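Local coordinates for protein 5-methylthioribose-1-phosphate isomerase (Saccharomyces cerevisiae, PDB 1W2W) that forms the N-terminal part of the enzyme that interconverts methylthioribose-1-phosphate and methylthioribulose-1-phosphate in the methionine salvage pathway, at residues A[6-11]-A[138-143]; A[61-66]-A[100-105]. All blocks are in the same frame, centred on the assembly; numbering follows the deposited sequence.

Contact 1: residues A[6-11]-A[138-143]; sequences IVFDRS and NYVCEL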
loop_
_atom_site.group_PDB
_atom_site.type_symbol
_atom_site.label_atom_id
_atom_site.label_comp_id
_atom_site.label_asym_id
_atom_site.label_seq_id
_atom_site.Cartn_x
_atom_site.Cartn_y
_atom_site.Cartn_z
ATOM N N ILE A 6 0.349 -18.108 -19.807
ATOM C CA ILE A 6 -0.306 -19.340 -20.241
ATOM C C ILE A 6 0.479 -19.916 -21.402
ATOM O O ILE A 6 0.683 -19.238 -22.407
ATOM C CB ILE A 6 -1.769 -19.041 -20.649
ATOM C CG1 ILE A 6 -2.565 -18.568 -19.425
ATOM C CG2 ILE A 6 -2.430 -20.283 -21.277
ATOM C CD1 ILE A 6 -3.855 -17.841 -19.790
ATOM N N VAL A 7 0.932 -21.156 -21.257
ATOM C CA VAL A 7 1.686 -21.786 -22.331
ATOM C C VAL A 7 0.785 -22.836 -22.966
ATOM O O VAL A 7 0.516 -23.882 -22.362
ATOM C CB VAL A 7 2.992 -22.402 -21.833
ATOM C CG1 VAL A 7 3.760 -23.030 -23.005
ATOM C CG2 VAL A 7 3.859 -21.321 -21.164
ATOM N N PHE A 8 0.353 -22.523 -24.185
ATOM C CA PHE A 8 -0.642 -23.295 -24.930
ATOM C C PHE A 8 0.034 -23.900 -26.155
ATOM O O PHE A 8 0.329 -23.191 -27.114
ATOM C CB PHE A 8 -1.775 -22.346 -25.362
ATOM C CG PHE A 8 -2.776 -22.967 -26.292
ATOM C CD1 PHE A 8 -3.111 -24.308 -26.183
ATOM C CD2 PHE A 8 -3.393 -22.203 -27.279
ATOM C CE1 PHE A 8 -4.040 -24.879 -27.051
ATOM C CE2 PHE A 8 -4.320 -22.758 -28.139
ATOM C CZ PHE A 8 -4.647 -24.101 -28.027
ATOM N N ASP A 9 0.306 -25.203 -26.127
ATOM C CA ASP A 9 0.861 -25.866 -27.298
ATOM C C ASP A 9 -0.296 -26.405 -28.130
ATOM O O ASP A 9 -0.940 -27.391 -27.753
ATOM C CB ASP A 9 1.769 -27.010 -26.846
ATOM C CG ASP A 9 2.435 -27.724 -27.995
ATOM O OD1 ASP A 9 2.112 -27.487 -29.181
ATOM O OD2 ASP A 9 3.320 -28.568 -27.785
ATOM N N ARG A 10 -0.545 -25.746 -29.257
ATOM C CA ARG A 10 -1.707 -26.026 -30.090
ATOM C C ARG A 10 -1.336 -26.918 -31.267
ATOM O O ARG A 10 -2.161 -27.184 -32.145
ATOM C CB ARG A 10 -2.301 -24.704 -30.581
ATOM C CG ARG A 10 -1.465 -24.022 -31.661
ATOM C CD ARG A 10 -2.106 -22.761 -32.233
ATOM N NE ARG A 10 -2.201 -21.706 -31.227
ATOM C CZ ARG A 10 -2.843 -20.558 -31.413
ATOM N NH1 ARG A 10 -3.452 -20.316 -32.569
ATOM N NH2 ARG A 10 -2.878 -19.653 -30.444
ATOM N N SER A 11 -0.093 -27.381 -31.282
ATOM C CA SER A 11 0.483 -27.989 -32.476
ATOM C C SER A 11 -0.203 -29.299 -32.866
ATOM O O SER A 11 -0.222 -29.673 -34.043
ATOM C CB SER A 11 1.980 -28.204 -32.295
ATOM O OG SER A 11 2.234 -29.231 -31.360
ATOM N N ASN A 138 -10.946 -24.386 -32.347
ATOM C CA ASN A 138 -10.981 -23.176 -33.174
ATOM C C ASN A 138 -11.296 -21.955 -32.318
ATOM O O ASN A 138 -10.684 -20.891 -32.489
ATOM C CB ASN A 138 -11.988 -23.311 -34.321
ATOM C CG ASN A 138 -11.509 -24.278 -35.384
ATOM O OD1 ASN A 138 -10.339 -24.661 -35.395
ATOM N ND2 ASN A 138 -12.405 -24.681 -36.275
ATOM N N TYR A 139 -12.243 -22.105 -31.398
ATOM C CA TYR A 139 -12.658 -20.966 -30.584
ATOM C C TYR A 139 -11.507 -20.454 -29.722
ATOM O O TYR A 139 -11.249 -19.236 -29.652
ATOM C CB TYR A 139 -13.862 -21.286 -29.685
ATOM C CG TYR A 139 -14.077 -20.166 -28.690
ATOM C CD1 TYR A 139 -14.666 -18.976 -29.087
ATOM C CD2 TYR A 139 -13.672 -20.292 -27.363
ATOM C CE1 TYR A 139 -14.854 -17.939 -28.191
ATOM C CE2 TYR A 139 -13.859 -19.253 -26.450
ATOM C CZ TYR A 139 -14.447 -18.080 -26.880
ATOM O OH TYR A 139 -14.660 -17.028 -26.027
ATOM N N VAL A 140 -10.822 -21.372 -29.047
ATOM C CA VAL A 140 -9.753 -20.940 -28.149
ATOM C C VAL A 140 -8.565 -20.332 -28.897
ATOM O O VAL A 140 -7.956 -19.365 -28.419
ATOM C CB VAL A 140 -9.321 -22.025 -27.134
ATOM C CG1 VAL A 140 -10.530 -22.504 -26.344
ATOM C CG2 VAL A 140 -8.605 -23.186 -27.814
ATOM N N CYS A 141 -8.244 -20.871 -30.073
ATOM C CA CYS A 141 -7.205 -20.280 -30.898
ATOM C C CYS A 141 -7.577 -18.851 -31.261
ATOM O O CYS A 141 -6.731 -17.952 -31.204
ATOM C CB CYS A 141 -6.958 -21.105 -32.164
ATOM S SG CYS A 141 -6.097 -22.657 -31.785
ATOM N N GLU A 142 -8.839 -18.651 -31.628
ATOM C CA GLU A 142 -9.305 -17.332 -32.039
ATOM C C GLU A 142 -9.327 -16.365 -30.863
ATOM O O GLU A 142 -8.887 -15.222 -31.003
ATOM C CB GLU A 142 -10.681 -17.416 -32.688
ATOM C CG GLU A 142 -10.607 -17.991 -34.095
ATOM C CD GLU A 142 -11.930 -18.562 -34.552
ATOM O OE1 GLU A 142 -12.980 -18.071 -34.076
ATOM O OE2 GLU A 142 -11.906 -19.502 -35.383
ATOM N N LEU A 143 -9.823 -16.831 -29.717
ATOM C CA LEU A 143 -9.835 -16.025 -28.490
ATOM C C LEU A 143 -8.419 -15.530 -28.172
ATOM O O LEU A 143 -8.187 -14.335 -27.922
ATOM C CB LEU A 143 -10.413 -16.842 -27.321
ATOM C CG LEU A 143 -10.352 -16.206 -25.922
ATOM C CD1 LEU A 143 -11.337 -15.044 -25.807
ATOM C CD2 LEU A 143 -10.564 -17.242 -24.815
#
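Cys141 SG meets two flat groups, one on strand 6-9 and one just past it: the sulfur lies over one face of the Arg10 guanidinium, shifted toward the rim, and at the edge of the Phe8 ring, near the ring plane. One face of that ring carries Arg10 CB, 3.5 Å above it toward the rim. The edge contact is a sulfur-aromatic one, with Cys141 SG 4.1 Å from Phe8 CE2 and 79° off the ring normal. Phe8 has CG anti to the backbone N (chi1 172°), which sends the ring to helix 129-168, where CZ reaches Val140 CG2 at 4.1 Å, the two side chains crossing at about a right angle. A bend at chi3 (66°) turns the Arg10 guanidinium so that its face comes over Cys141 SG, with NH1 3.6 Å from Cys141 CB. The guanidinium is held by a salt bridge from NH2 to Asp145, one helical turn beyond Cys141. With an alanine at Arg10, Asp145 would probably lose its charged mate and the sulfur the cover of the guanidinium. Strand 6-9 is the outermost strand, within this chain, of an antiparallel sheet that lies against helix 129-168.

Contact 2: residues A[61-66]-A[100-105]; sequences SLSVLT and DFLLSS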
loop_
_atom_site.group_PDB
_atom_site.type_symbol
_atom_site.label_atom_id
_atom_site.label_comp_id
_atom_site.label_asym_id
_atom_site.label_seq_id
_atom_site.Cartn_x
_atom_site.Cartn_y
_atom_site.Cartn_z
ATOM N N SER A 61 -11.350 -21.185 -20.580
ATOM C CA SER A 61 -11.699 -21.737 -21.882
ATOM C C SER A 61 -10.823 -22.945 -22.238
ATOM O O SER A 61 -11.330 -23.978 -22.659
ATOM C CB SER A 61 -11.586 -20.657 -22.963
ATOM O OG SER A 61 -12.505 -19.607 -22.706
ATOM N N LEU A 62 -9.513 -22.809 -22.066
ATOM C CA LEU A 62 -8.581 -23.887 -22.356
ATOM C C LEU A 62 -8.847 -25.124 -21.503
ATOM O O LEU A 62 -8.708 -26.253 -21.992
ATOM C CB LEU A 62 -7.124 -23.433 -22.199
ATOM C CG LEU A 62 -6.601 -22.542 -23.322
ATOM C CD1 LEU A 62 -5.259 -21.951 -22.912
ATOM C CD2 LEU A 62 -6.447 -23.317 -24.619
ATOM N N SER A 63 -9.237 -24.927 -20.246
ATOM C CA SER A 63 -9.467 -26.062 -19.351
ATOM C C SER A 63 -10.675 -26.899 -19.787
ATOM O O SER A 63 -10.727 -28.102 -19.514
ATOM C CB SER A 63 -9.585 -25.626 -17.883
ATOM O OG SER A 63 -10.870 -25.098 -17.592
ATOM N N VAL A 64 -11.636 -26.267 -20.456
ATOM C CA VAL A 64 -12.761 -27.004 -21.041
ATOM C C VAL A 64 -12.249 -27.877 -22.190
ATOM O O VAL A 64 -12.618 -29.058 -22.327
ATOM C CB VAL A 64 -13.853 -26.040 -21.554
ATOM C CG1 VAL A 64 -15.064 -26.827 -22.057
ATOM C CG2 VAL A 64 -14.304 -25.080 -20.462
ATOM N N LEU A 65 -11.387 -27.308 -23.024
ATOM C CA LEU A 65 -10.824 -28.070 -24.133
ATOM C C LEU A 65 -9.955 -29.233 -23.648
ATOM O O LEU A 65 -10.083 -30.351 -24.151
ATOM C CB LEU A 65 -10.052 -27.171 -25.110
ATOM C CG LEU A 65 -9.347 -27.893 -26.275
ATOM C CD1 LEU A 65 -10.363 -28.603 -27.183
ATOM C CD2 LEU A 65 -8.514 -26.910 -27.088
ATOM N N THR A 66 -9.072 -29.007 -22.683
ATOM C CA THR A 66 -8.281 -30.132 -22.179
ATOM C C THR A 66 -9.183 -31.208 -21.575
ATOM O O THR A 66 -8.891 -32.401 -21.704
ATOM C CB THR A 66 -7.194 -29.706 -21.160
ATOM O OG1 THR A 66 -7.779 -28.941 -20.104
ATOM C CG2 THR A 66 -6.184 -28.762 -21.781
ATOM N N ASP A 100 -20.872 -24.015 -15.438
ATOM C CA ASP A 100 -21.377 -23.199 -14.336
ATOM C C ASP A 100 -20.460 -23.193 -13.110
ATOM O O ASP A 100 -20.284 -22.158 -12.468
ATOM C CB ASP A 100 -22.813 -23.604 -13.953
ATOM C CG ASP A 100 -23.805 -23.418 -15.100
ATOM O OD1 ASP A 100 -23.487 -22.714 -16.085
ATOM O OD2 ASP A 100 -24.940 -23.951 -15.105
ATOM N N PHE A 101 -19.873 -24.344 -12.786
ATOM C CA PHE A 101 -18.892 -24.434 -11.702
ATOM C C PHE A 101 -17.710 -23.508 -12.010
ATOM O O PHE A 101 -17.314 -22.676 -11.176
ATOM C CB PHE A 101 -18.444 -25.893 -11.554
ATOM C CG PHE A 101 -17.320 -26.107 -10.581
ATOM C CD1 PHE A 101 -17.435 -25.699 -9.259
ATOM C CD2 PHE A 101 -16.149 -26.718 -10.998
ATOM C CE1 PHE A 101 -16.397 -25.900 -8.365
ATOM C CE2 PHE A 101 -15.105 -26.925 -10.105
ATOM C CZ PHE A 101 -15.232 -26.517 -8.788
ATOM N N LEU A 102 -17.163 -23.646 -13.215
ATOM C CA LEU A 102 -16.016 -22.826 -13.635
ATOM C C LEU A 102 -16.334 -21.338 -13.521
ATOM O O LEU A 102 -15.519 -20.556 -13.014
ATOM C CB LEU A 102 -15.622 -23.160 -15.079
ATOM C CG LEU A 102 -14.410 -22.418 -15.656
ATOM C CD1 LEU A 102 -13.216 -22.671 -14.740
ATOM C CD2 LEU A 102 -14.106 -22.958 -17.050
ATOM N N LEU A 103 -17.518 -20.954 -13.999
ATOM C CA LEU A 103 -17.991 -19.574 -13.914
ATOM C C LEU A 103 -17.951 -19.029 -12.487
ATOM O O LEU A 103 -17.691 -17.841 -12.271
ATOM C CB LEU A 103 -19.415 -19.452 -14.469
ATOM C CG LEU A 103 -20.050 -18.062 -14.409
ATOM C CD1 LEU A 103 -19.401 -17.166 -15.459
ATOM C CD2 LEU A 103 -21.548 -18.149 -14.634
ATOM N N SER A 104 -18.209 -19.897 -11.516
ATOM C CA SER A 104 -18.276 -19.460 -10.119
ATOM C C SER A 104 -16.917 -19.174 -9.478
ATOM O O SER A 104 -16.859 -18.653 -8.368
ATOM C CB SER A 104 -19.034 -20.475 -9.259
ATOM O OG SER A 104 -18.258 -21.642 -9.022
ATOM N N SER A 105 -15.833 -19.520 -10.169
ATOM C CA SER A 105 -14.479 -19.312 -9.656
ATOM C C SER A 105 -14.233 -17.913 -9.077
ATOM O O SER A 105 -13.873 -17.772 -7.904
ATOM C CB SER A 105 -13.442 -19.626 -10.744
ATOM O OG SER A 105 -13.712 -18.890 -11.931
#
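The helical segments 61-66 and 100-105 come closest at Val64 and Leu102, whose CA atoms are 9.1 Å apart, so side chains alone bridge the gap. One methyl of Leu102 does the work: CD2 lies 4.0 Å from Val64 CG2 and 3.9 Å from Ser63 OG. Leu102 reaches across because its CG stands anti to the backbone N (chi1 -178°) on a CB directed at helix 53-73. Val64 meets it with the branch beside its own backbone N, CG2, and the two side chains run obliquely to each other. Ser63 also points its CB at the other helix, but its hydroxyl is already engaged with Gly60 O one turn back in the same helix, and what it offers the leucine methyl is van der Waals contact. Leu136 of helix 129-168 packs on Val64 as well, and Ile35 on Ser63.

On the other side, Ser104 and Ser105 turn their hydroxyls back on carbonyls of segment 100-105. Ser104 OG donates to Phe101 O at 2.6 Å, in the carbonyl plane and on a lone pair, while Ser105 OG meets Leu102 O at 2.7 Å, almost straight along the C=O direction (179°). Each carbonyl also takes the backbone N-H of the same serine, so both have two donors. Across the helices no hydrogen bond or charge pair forms: the hydroxyls of Ser63, Ser104 and Ser105 bond within their own helix or turn, and the join itself is small, buried and dispersive, running between the two segments through one leucine methyl.

Overall arrangement
Helix 53-73 connects the two contacts, whose centres lie about 15 Å apart. Leu62 packs on Ile6 and Phe8 of the strand, and Leu65 on Val140 of helix 129-168, so one helix takes part in contact 2 and backs contact 1. Contact 2 is wholly buried, joining two helices of the bundle through aliphatic groups and a serine hydroxyl. Contact 1 is partly buried and chemically mixed: an aromatic ring, a thiol and a guanidinium meet where the N-terminal sheet lies on the long helix, and the arginine's charge is probably balanced by its salt bridge to Asp145. Contact 2 buries 92 Å² against 163 Å² for contact 1; its segments fall between those of contact 1 in sequence.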